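Local coordinates for protein AxyAgu115A (Amphibacillus xylanus NBRC 15112, PDB 6NPS) that probably hydrolyses alpha-linked glucuronic acid side groups of glucuronoxylan, as a GH115 alpha-glucuronidase, at residues A[6-14]-A[43-51]; A[584-595]-A[651-659]. The protein carries 3 engineered substitutions. One frame throughout, in Å; residues are numbered along the deposited sequence.

Interaction 1: A[6-14]-A[43-51]; sequences TLNQEMLMT and VELVFGYQP
A helix C-terminus docked against a strand-to-helix turn is the element at work here: F47, last in helix 30-47, meets L7 of strand 5-8 and L12 of the short, weakly bonded helix that follows. L7 comes to the phenylalanine obliquely, laying CD2 3.9 Å from F47 CE2, while L12 crosses it at about a right angle and brings CD1 to 3.6 Å from F47 CB. The other branch of L12, CD2, lies alongside P51, 3.7 Å from its CB, so one forked leucine bridges the helix end and the loop beyond it. V43, one turn back, completes the apolar patch.

Beside this patch the contact turns polar. Q9 NE2 donates to F47 O (3.0 Å), a carbonyl at the helix end, with the acceptor close to the plane of the amide. Farther along, M13 sets CG almost squarely over the centre of the Y49 ring, 3.6 Å from the centroid and 6° off the normal, a CH-pi contact; the bend at chi3 (-96°) carries CE back toward Y49 CE2, while SD lies obliquely to the ring, a Met-aromatic contact. A water bonds Y49 OH and, weakly, Q9 OE1. Replacing Y49 by an alanine would probably cost M13 its aromatic platform and this water its phenolic partner. A second water joins L12 O to Q50 O. The arrangement is an N-capped turn, N8 OD1 accepting from M11 N (3.1 Å), after a strand paired antiparallel with strand 152-155, packed on the end of helix 30-47, where G48 leaves helical angles with positive phi.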
loop_
_atom_site.group_PDB
_atom_site.type_symbol
_atom_site.label_atom_id
_atom_site.label_comp_id
_atom_site.label_asym_id
_atom_site.label_seq_id
_atom_site.Cartn_x
_atom_site.Cartn_y
_atom_site.Cartn_z
ATOM N N THR A 6 -41.908 55.059 19.725
ATOM C CA THR A 6 -40.535 55.418 19.407
ATOM C C THR A 6 -39.628 55.124 20.591
ATOM O O THR A 6 -40.004 55.357 21.743
ATOM C CB THR A 6 -40.429 56.894 19.051
ATOM O OG1 THR A 6 -41.208 57.152 17.878
ATOM C CG2 THR A 6 -38.969 57.286 18.795
ATOM N N LEU A 7 -38.433 54.617 20.302
ATOM C CA LEU A 7 -37.358 54.560 21.277
ATOM C C LEU A 7 -36.128 55.192 20.642
ATOM O O LEU A 7 -35.769 54.845 19.509
ATOM C CB LEU A 7 -37.088 53.120 21.694
ATOM C CG LEU A 7 -35.942 52.896 22.689
ATOM C CD1 LEU A 7 -36.019 53.861 23.893
ATOM C CD2 LEU A 7 -35.955 51.448 23.168
ATOM N N ASN A 8 -35.504 56.146 21.330
ATOM C CA ASN A 8 -34.269 56.698 20.788
ATOM C C ASN A 8 -33.311 57.022 21.927
ATOM O O ASN A 8 -33.653 56.902 23.110
ATOM C CB ASN A 8 -34.533 57.917 19.875
ATOM C CG ASN A 8 -35.123 59.106 20.605
ATOM O OD1 ASN A 8 -34.678 59.477 21.690
ATOM N ND2 ASN A 8 -36.120 59.749 19.979
ATOM N N GLN A 9 -32.086 57.402 21.546
ATOM C CA GLN A 9 -31.031 57.663 22.521
ATOM C C GLN A 9 -31.419 58.760 23.505
ATOM O O GLN A 9 -31.099 58.664 24.697
ATOM C CB GLN A 9 -29.739 58.065 21.812
ATOM C CG GLN A 9 -29.075 57.011 21.015
ATOM C CD GLN A 9 -27.809 57.551 20.392
ATOM O OE1 GLN A 9 -27.762 58.715 19.985
ATOM N NE2 GLN A 9 -26.772 56.724 20.334
ATOM N N GLU A 10 -32.031 59.844 23.011
ATOM C CA GLU A 10 -32.468 60.929 23.891
ATOM C C GLU A 10 -33.354 60.404 25.017
ATOM O O GLU A 10 -33.265 60.867 26.162
ATOM C CB GLU A 10 -33.235 61.987 23.098
ATOM C CG GLU A 10 -32.577 62.426 21.810
ATOM C CD GLU A 10 -31.401 63.374 22.013
ATOM O OE1 GLU A 10 -31.179 64.226 21.123
ATOM O OE2 GLU A 10 -30.692 63.266 23.039
ATOM N N MET A 11 -34.199 59.440 24.704
ATOM C CA MET A 11 -35.096 58.886 25.700
ATOM C C MET A 11 -34.321 58.200 26.816
ATOM O O MET A 11 -34.820 58.058 27.931
ATOM C CB MET A 11 -36.070 57.899 25.053
ATOM C CG MET A 11 -37.361 58.532 24.559
ATOM S SD MET A 11 -38.107 57.618 23.197
ATOM C CE MET A 11 -38.846 58.953 22.258
ATOM N N LEU A 12 -33.099 57.770 26.513
ATOM C CA LEU A 12 -32.329 56.999 27.477
ATOM C C LEU A 12 -31.286 57.828 28.221
ATOM O O LEU A 12 -30.874 57.435 29.318
ATOM C CB LEU A 12 -31.638 55.817 26.782
ATOM C CG LEU A 12 -32.555 54.833 26.054
ATOM C CD1 LEU A 12 -31.756 53.955 25.069
ATOM C CD2 LEU A 12 -33.277 53.959 27.040
ATOM N N MET A 13 -30.879 58.969 27.676
ATOM C CA MET A 13 -29.828 59.766 28.295
ATOM C C MET A 13 -30.374 60.532 29.481
ATOM O O MET A 13 -31.496 61.043 29.440
ATOM C CB MET A 13 -29.228 60.744 27.287
ATOM C CG MET A 13 -28.246 60.100 26.343
ATOM S SD MET A 13 -27.742 61.262 25.075
ATOM C CE MET A 13 -28.844 60.811 23.760
ATOM N N THR A 14 -29.549 60.644 30.527
ATOM C CA THR A 14 -30.012 61.202 31.799
ATOM C C THR A 14 -30.464 62.652 31.671
ATOM O O THR A 14 -31.382 63.068 32.385
ATOM C CB THR A 14 -28.908 61.081 32.857
ATOM O OG1 THR A 14 -27.787 61.877 32.469
ATOM C CG2 THR A 14 -28.470 59.626 32.990
ATOM N N VAL A 43 -31.000 46.423 24.719
ATOM C CA VAL A 43 -31.280 47.820 24.391
ATOM C C VAL A 43 -30.009 48.660 24.519
ATOM O O VAL A 43 -29.706 49.500 23.657
ATOM C CB VAL A 43 -32.418 48.352 25.282
ATOM C CG1 VAL A 43 -32.604 49.883 25.113
ATOM C CG2 VAL A 43 -33.737 47.577 24.981
ATOM N N GLU A 44 -29.250 48.453 25.595
ATOM C CA GLU A 44 -27.997 49.187 25.779
ATOM C C GLU A 44 -26.998 48.905 24.655
ATOM O O GLU A 44 -26.240 49.794 24.250
ATOM C CB GLU A 44 -27.374 48.834 27.129
ATOM C CG GLU A 44 -26.049 49.523 27.411
ATOM C CD GLU A 44 -25.398 49.017 28.698
ATOM O OE1 GLU A 44 -24.236 49.405 28.965
ATOM O OE2 GLU A 44 -26.049 48.240 29.446
ATOM N N LEU A 45 -26.970 47.679 24.134
ATOM C CA LEU A 45 -25.998 47.398 23.079
ATOM C C LEU A 45 -26.371 48.092 21.784
ATOM O O LEU A 45 -25.483 48.461 21.002
ATOM C CB LEU A 45 -25.899 45.900 22.827
ATOM C CG LEU A 45 -25.330 45.056 23.966
ATOM C CD1 LEU A 45 -25.431 43.592 23.558
ATOM C CD2 LEU A 45 -23.881 45.445 24.246
ATOM N N VAL A 46 -27.667 48.231 21.522
ATOM C CA VAL A 46 -28.141 48.855 20.286
ATOM C C VAL A 46 -27.995 50.370 20.358
ATOM O O VAL A 46 -27.517 51.012 19.404
ATOM C CB VAL A 46 -29.605 48.444 20.031
ATOM C CG1 VAL A 46 -30.198 49.245 18.871
ATOM C CG2 VAL A 46 -29.706 46.947 19.767
ATOM N N PHE A 47 -28.441 50.980 21.472
ATOM C CA PHE A 47 -28.479 52.441 21.565
ATOM C C PHE A 47 -27.277 53.062 22.269
ATOM O O PHE A 47 -27.035 54.266 22.106
ATOM C CB PHE A 47 -29.788 52.882 22.252
ATOM C CG PHE A 47 -31.021 52.554 21.448
ATOM C CD1 PHE A 47 -31.440 53.392 20.431
ATOM C CD2 PHE A 47 -31.722 51.380 21.671
ATOM C CE1 PHE A 47 -32.580 53.075 19.661
ATOM C CE2 PHE A 47 -32.843 51.057 20.932
ATOM C CZ PHE A 47 -33.274 51.916 19.909
ATOM N N GLY A 48 -26.500 52.291 23.024
ATOM C CA GLY A 48 -25.344 52.835 23.705
ATOM C C GLY A 48 -25.595 53.415 25.080
ATOM O O GLY A 48 -24.674 54.000 25.662
ATOM N N TYR A 49 -26.803 53.281 25.628
ATOM C CA TYR A 49 -27.095 53.839 26.944
ATOM C C TYR A 49 -27.986 52.863 27.703
ATOM O O TYR A 49 -28.811 52.160 27.112
ATOM C CB TYR A 49 -27.761 55.232 26.837
ATOM C CG TYR A 49 -26.894 56.295 26.165
ATOM C CD1 TYR A 49 -25.917 56.982 26.881
ATOM C CD2 TYR A 49 -27.062 56.610 24.824
ATOM C CE1 TYR A 49 -25.117 57.963 26.270
ATOM C CE2 TYR A 49 -26.269 57.577 24.202
ATOM C CZ TYR A 49 -25.296 58.248 24.925
ATOM O OH TYR A 49 -24.513 59.213 24.306
ATOM N N GLN A 50 -27.812 52.811 29.010
ATOM C CA GLN A 50 -28.489 51.785 29.800
ATOM C C GLN A 50 -29.933 52.195 30.084
ATOM O O GLN A 50 -30.155 53.248 30.694
ATOM C CB GLN A 50 -27.739 51.559 31.101
ATOM C CG GLN A 50 -28.199 50.359 31.904
ATOM C CD GLN A 50 -27.520 50.297 33.271
ATOM O OE1 GLN A 50 -26.523 50.988 33.522
ATOM N NE2 GLN A 50 -28.073 49.486 34.167
ATOM N N PRO A 51 -30.932 51.423 29.651
ATOM C CA PRO A 51 -32.314 51.713 30.060
ATOM C C PRO A 51 -32.554 51.315 31.502
ATOM O O PRO A 51 -31.830 50.509 32.099
ATOM C CB PRO A 51 -33.162 50.848 29.123
ATOM C CG PRO A 51 -32.289 49.680 28.846
ATOM C CD PRO A 51 -30.867 50.234 28.787
HETATM O O HOH W 1 -25.759 60.741 21.774
HETATM O O HOH W 2 -31.973 55.351 30.760
#

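Interaction 2: A[584-595]-A[651-659]; sequences MWLLNGKNKYAA and KNPVLSYVL
P653 forms the apolar centre, packing on W585 and M584, which meet it from helix 564-596. Its CG lies over one face of the W585 six-membered ring, 3.9 Å from the centroid and 17° off the normal, a CH-pi contact displaced toward the rim. M584 comes to the same face: its chain runs straight out and then bends at chi3 (74°), which brings CE to 3.8 Å from P653 CG. Farther along, A595 CB presses on S656 CB at 3.4 Å, tighter than usual for two carbons, and also touches V658 CG2.

Between these apolar ends two asparagines, one turn apart, grip the backbone of 654-656. N588 ND2 donates to V654 O (3.0 Å) from above the carbonyl plane, while a water joins N588 OD1 to V654 N. N591 goes further and uses both ends of its amide on one residue: the S656 N-H points to a lone pair of N591 OD1, within the plane of its carbonyl, at an N to O distance of 2.9 Å, and N591 ND2 donates to S656 O at 2.8 Å in a nearly straight bond (171°). With CG anti to N, the amide reaches the strand edge and reads it much as a neighbouring strand would; a further bond from ND2 to A602 O helps to fix its rotation. At the polar margin S656 OG holds two waters, one shared with N591 OD1 and V654 O, the other with K592 O. L655 and Y657 pair antiparallel with a strand of the second subunit, so the arrangement is that of a long helix backing an intersubunit beta pairing, with N591 bonded to both backbone N and O of S656.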
loop_
_atom_site.group_PDB
_atom_site.type_symbol
_atom_site.label_atom_id
_atom_site.label_comp_id
_atom_site.label_asym_id
_atom_site.label_seq_id
_atom_site.Cartn_x
_atom_site.Cartn_y
_atom_site.Cartn_z
ATOM N N MET A 584 -5.686 18.930 2.868
ATOM C CA MET A 584 -4.503 18.203 3.303
ATOM C C MET A 584 -4.537 16.772 2.810
ATOM O O MET A 584 -3.545 16.263 2.284
ATOM C CB MET A 584 -4.408 18.215 4.827
ATOM C CG MET A 584 -3.207 17.415 5.352
ATOM S SD MET A 584 -3.192 17.464 7.184
ATOM C CE MET A 584 -4.544 16.361 7.551
ATOM N N TRP A 585 -5.667 16.099 3.008
ATOM C CA TRP A 585 -5.776 14.697 2.622
ATOM C C TRP A 585 -5.831 14.512 1.111
ATOM O O TRP A 585 -5.341 13.508 0.596
ATOM C CB TRP A 585 -7.010 14.082 3.264
ATOM C CG TRP A 585 -6.814 13.801 4.747
ATOM C CD1 TRP A 585 -7.505 14.361 5.783
ATOM C CD2 TRP A 585 -5.895 12.871 5.319
ATOM N NE1 TRP A 585 -7.072 13.828 6.977
ATOM C CE2 TRP A 585 -6.080 12.915 6.723
ATOM C CE3 TRP A 585 -4.927 11.995 4.774
ATOM C CZ2 TRP A 585 -5.340 12.121 7.610
ATOM C CZ3 TRP A 585 -4.186 11.210 5.649
ATOM C CH2 TRP A 585 -4.404 11.269 7.061
ATOM N N LEU A 586 -6.529 15.404 0.407
ATOM C CA LEU A 586 -6.589 15.340 -1.042
ATOM C C LEU A 586 -5.203 15.536 -1.655
ATOM O O LEU A 586 -4.828 14.804 -2.576
ATOM C CB LEU A 586 -7.566 16.388 -1.568
ATOM C CG LEU A 586 -9.027 16.124 -1.200
ATOM C CD1 LEU A 586 -9.828 17.368 -1.542
ATOM C CD2 LEU A 586 -9.545 14.959 -1.938
ATOM N N LEU A 587 -4.432 16.511 -1.153
ATOM C CA LEU A 587 -3.032 16.660 -1.584
ATOM C C LEU A 587 -2.191 15.442 -1.237
ATOM O O LEU A 587 -1.265 15.081 -1.981
ATOM C CB LEU A 587 -2.416 17.928 -0.950
ATOM C CG LEU A 587 -2.992 19.246 -1.446
ATOM C CD1 LEU A 587 -2.506 20.342 -0.549
ATOM C CD2 LEU A 587 -2.543 19.580 -2.965
ATOM N N ASN A 588 -2.424 14.839 -0.062
ATOM C CA ASN A 588 -1.696 13.632 0.300
ATOM C C ASN A 588 -1.981 12.509 -0.700
ATOM O O ASN A 588 -1.082 11.716 -1.036
ATOM C CB ASN A 588 -2.078 13.222 1.750
ATOM C CG ASN A 588 -1.267 12.049 2.295
ATOM O OD1 ASN A 588 -1.759 11.317 3.164
ATOM N ND2 ASN A 588 -0.021 11.892 1.848
ATOM N N GLY A 589 -3.229 12.404 -1.155
ATOM C CA GLY A 589 -3.543 11.442 -2.205
ATOM C C GLY A 589 -2.774 11.701 -3.499
ATOM O O GLY A 589 -2.244 10.772 -4.103
ATOM N N LYS A 590 -2.684 12.961 -3.928
ATOM C CA LYS A 590 -1.875 13.263 -5.118
ATOM C C LYS A 590 -0.401 12.973 -4.874
ATOM O O LYS A 590 0.277 12.426 -5.756
ATOM C CB LYS A 590 -2.063 14.718 -5.531
ATOM C CG LYS A 590 -3.491 15.053 -6.005
ATOM C CD LYS A 590 -3.610 16.561 -6.311
ATOM C CE LYS A 590 -2.609 16.927 -7.337
ATOM N NZ LYS A 590 -3.304 17.657 -8.403
ATOM N N ASN A 591 0.091 13.288 -3.661
ATOM C CA ASN A 591 1.490 13.060 -3.306
ATOM C C ASN A 591 1.837 11.586 -3.401
ATOM O O ASN A 591 2.828 11.195 -4.037
ATOM C CB ASN A 591 1.748 13.586 -1.883
ATOM C CG ASN A 591 3.007 12.984 -1.246
ATOM O OD1 ASN A 591 2.917 12.221 -0.265
ATOM N ND2 ASN A 591 4.186 13.304 -1.811
ATOM N N LYS A 592 1.030 10.753 -2.755
ATOM C CA LYS A 592 1.254 9.317 -2.766
ATOM C C LYS A 592 1.205 8.751 -4.182
ATOM O O LYS A 592 2.001 7.882 -4.533
ATOM C CB LYS A 592 0.196 8.651 -1.896
ATOM C CG LYS A 592 0.262 7.141 -1.780
ATOM C CD LYS A 592 -0.830 6.670 -0.786
ATOM C CE LYS A 592 -0.935 5.152 -0.676
ATOM N NZ LYS A 592 -2.054 4.618 -1.496
ATOM N N TYR A 593 0.229 9.181 -4.982
ATOM C CA TYR A 593 0.062 8.639 -6.331
ATOM C C TYR A 593 1.239 9.033 -7.225
ATOM O O TYR A 593 1.754 8.212 -8.001
ATOM C CB TYR A 593 -1.267 9.146 -6.914
ATOM C CG TYR A 593 -1.543 8.749 -8.355
ATOM C CD1 TYR A 593 -2.255 7.587 -8.660
ATOM C CD2 TYR A 593 -1.081 9.527 -9.406
ATOM C CE1 TYR A 593 -2.530 7.229 -9.993
ATOM C CE2 TYR A 593 -1.333 9.172 -10.746
ATOM C CZ TYR A 593 -2.057 8.016 -11.023
ATOM O OH TYR A 593 -2.303 7.658 -12.335
ATOM N N ALA A 594 1.656 10.297 -7.155
ATOM C CA ALA A 594 2.804 10.734 -7.948
ATOM C C ALA A 594 4.077 10.035 -7.501
ATOM O O ALA A 594 4.953 9.711 -8.328
ATOM C CB ALA A 594 2.967 12.247 -7.827
ATOM N N ALA A 595 4.190 9.739 -6.214
ATOM C CA ALA A 595 5.427 9.121 -5.732
ATOM C C ALA A 595 5.574 7.673 -6.202
ATOM O O ALA A 595 6.688 7.236 -6.492
ATOM C CB ALA A 595 5.504 9.182 -4.210
ATOM N N LYS A 651 -3.653 8.762 13.197
ATOM C CA LYS A 651 -2.367 8.959 12.534
ATOM C C LYS A 651 -2.432 10.082 11.510
ATOM O O LYS A 651 -3.419 10.244 10.781
ATOM C CB LYS A 651 -1.883 7.670 11.857
ATOM C CG LYS A 651 -1.474 6.594 12.883
ATOM C CD LYS A 651 -1.178 5.265 12.213
ATOM C CE LYS A 651 -0.861 4.191 13.279
ATOM N NZ LYS A 651 -2.066 3.784 14.067
ATOM N N ASN A 652 -1.337 10.832 11.451
ATOM C CA ASN A 652 -1.185 11.914 10.488
ATOM C C ASN A 652 -0.937 11.375 9.070
ATOM O O ASN A 652 -0.604 10.194 8.888
ATOM C CB ASN A 652 -0.024 12.803 10.934
ATOM C CG ASN A 652 -0.448 13.806 11.977
ATOM O OD1 ASN A 652 -1.613 14.184 12.024
ATOM N ND2 ASN A 652 0.484 14.236 12.818
ATOM N N PRO A 653 -1.079 12.227 8.050
ATOM C CA PRO A 653 -0.679 11.822 6.683
ATOM C C PRO A 653 0.773 11.394 6.656
ATOM O O PRO A 653 1.627 11.984 7.325
ATOM C CB PRO A 653 -0.878 13.100 5.850
ATOM C CG PRO A 653 -1.804 13.955 6.666
ATOM C CD PRO A 653 -1.605 13.609 8.106
ATOM N N VAL A 654 1.054 10.346 5.891
ATOM C CA VAL A 654 2.422 9.914 5.667
ATOM C C VAL A 654 2.883 10.546 4.351
ATOM O O VAL A 654 2.188 10.440 3.331
ATOM C CB VAL A 654 2.518 8.383 5.601
ATOM C CG1 VAL A 654 3.974 7.950 5.250
ATOM C CG2 VAL A 654 2.080 7.750 6.937
ATOM N N LEU A 655 4.027 11.221 4.367
ATOM C CA LEU A 655 4.492 11.931 3.170
ATOM C C LEU A 655 5.392 11.009 2.370
ATOM O O LEU A 655 6.245 10.325 2.945
ATOM C CB LEU A 655 5.301 13.174 3.535
ATOM C CG LEU A 655 4.638 14.114 4.535
ATOM C CD1 LEU A 655 5.590 15.245 4.813
ATOM C CD2 LEU A 655 3.354 14.620 3.926
ATOM N N SER A 656 5.250 11.029 1.045
ATOM C CA SER A 656 6.111 10.224 0.187
ATOM C C SER A 656 7.054 11.171 -0.531
ATOM O O SER A 656 6.604 12.188 -1.064
ATOM C CB SER A 656 5.300 9.446 -0.840
ATOM O OG SER A 656 4.465 8.470 -0.228
ATOM N N TYR A 657 8.342 10.856 -0.538
ATOM C CA TYR A 657 9.313 11.625 -1.300
ATOM C C TYR A 657 10.000 10.741 -2.329
ATOM O O TYR A 657 10.252 9.565 -2.090
ATOM C CB TYR A 657 10.380 12.265 -0.413
ATOM C CG TYR A 657 9.866 13.446 0.360
ATOM C CD1 TYR A 657 9.239 13.256 1.607
ATOM C CD2 TYR A 657 10.005 14.734 -0.114
ATOM C CE1 TYR A 657 8.777 14.321 2.353
ATOM C CE2 TYR A 657 9.531 15.832 0.630
ATOM C CZ TYR A 657 8.922 15.603 1.870
ATOM O OH TYR A 657 8.450 16.630 2.639
ATOM N N VAL A 658 10.342 11.331 -3.464
ATOM C CA VAL A 658 10.880 10.579 -4.601
ATOM C C VAL A 658 12.361 10.877 -4.720
ATOM O O VAL A 658 12.799 11.993 -4.418
ATOM C CB VAL A 658 10.080 10.991 -5.854
ATOM C CG1 VAL A 658 10.797 10.717 -7.114
ATOM C CG2 VAL A 658 8.689 10.295 -5.809
ATOM N N LEU A 659 13.135 9.876 -5.142
ATOM C CA LEU A 659 14.535 10.051 -5.474
ATOM C C LEU A 659 14.649 9.963 -6.999
ATOM O O LEU A 659 14.213 8.954 -7.589
ATOM C CB LEU A 659 15.409 8.983 -4.796
ATOM C CG LEU A 659 15.304 8.992 -3.243
ATOM C CD1 LEU A 659 15.935 7.751 -2.570
ATOM C CD2 LEU A 659 15.948 10.256 -2.714
HETATM O O HOH W 3 -1.128 9.027 4.358
HETATM O O HOH W 4 2.196 9.305 0.866
HETATM O O HOH W 5 3.619 6.537 -2.472
#

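Overall arrangement
Interactions 1 and 2 illustrate how a large multidomain hydrolase uses local joints in distant parts of one chain. They follow one another in sequence, with centres 59 Å apart and nearest atoms about 38 Å apart, so neither touches the other. Between them in the chain lie the eight parallel strands, from 170-174 to 446-450, of the TIM-barrel region of the GH115 family. Interaction 1 stays within one subunit, near the N-terminus, where strand 152-155 pairs with strand 5-8. Interaction 2 reaches the dimer interface, where N652 ND2 bonds L659 O of the second subunit, and L659 O the N652 ND2 of that subunit. The first thus joins elements of one subunit, while the second lies where two subunits meet.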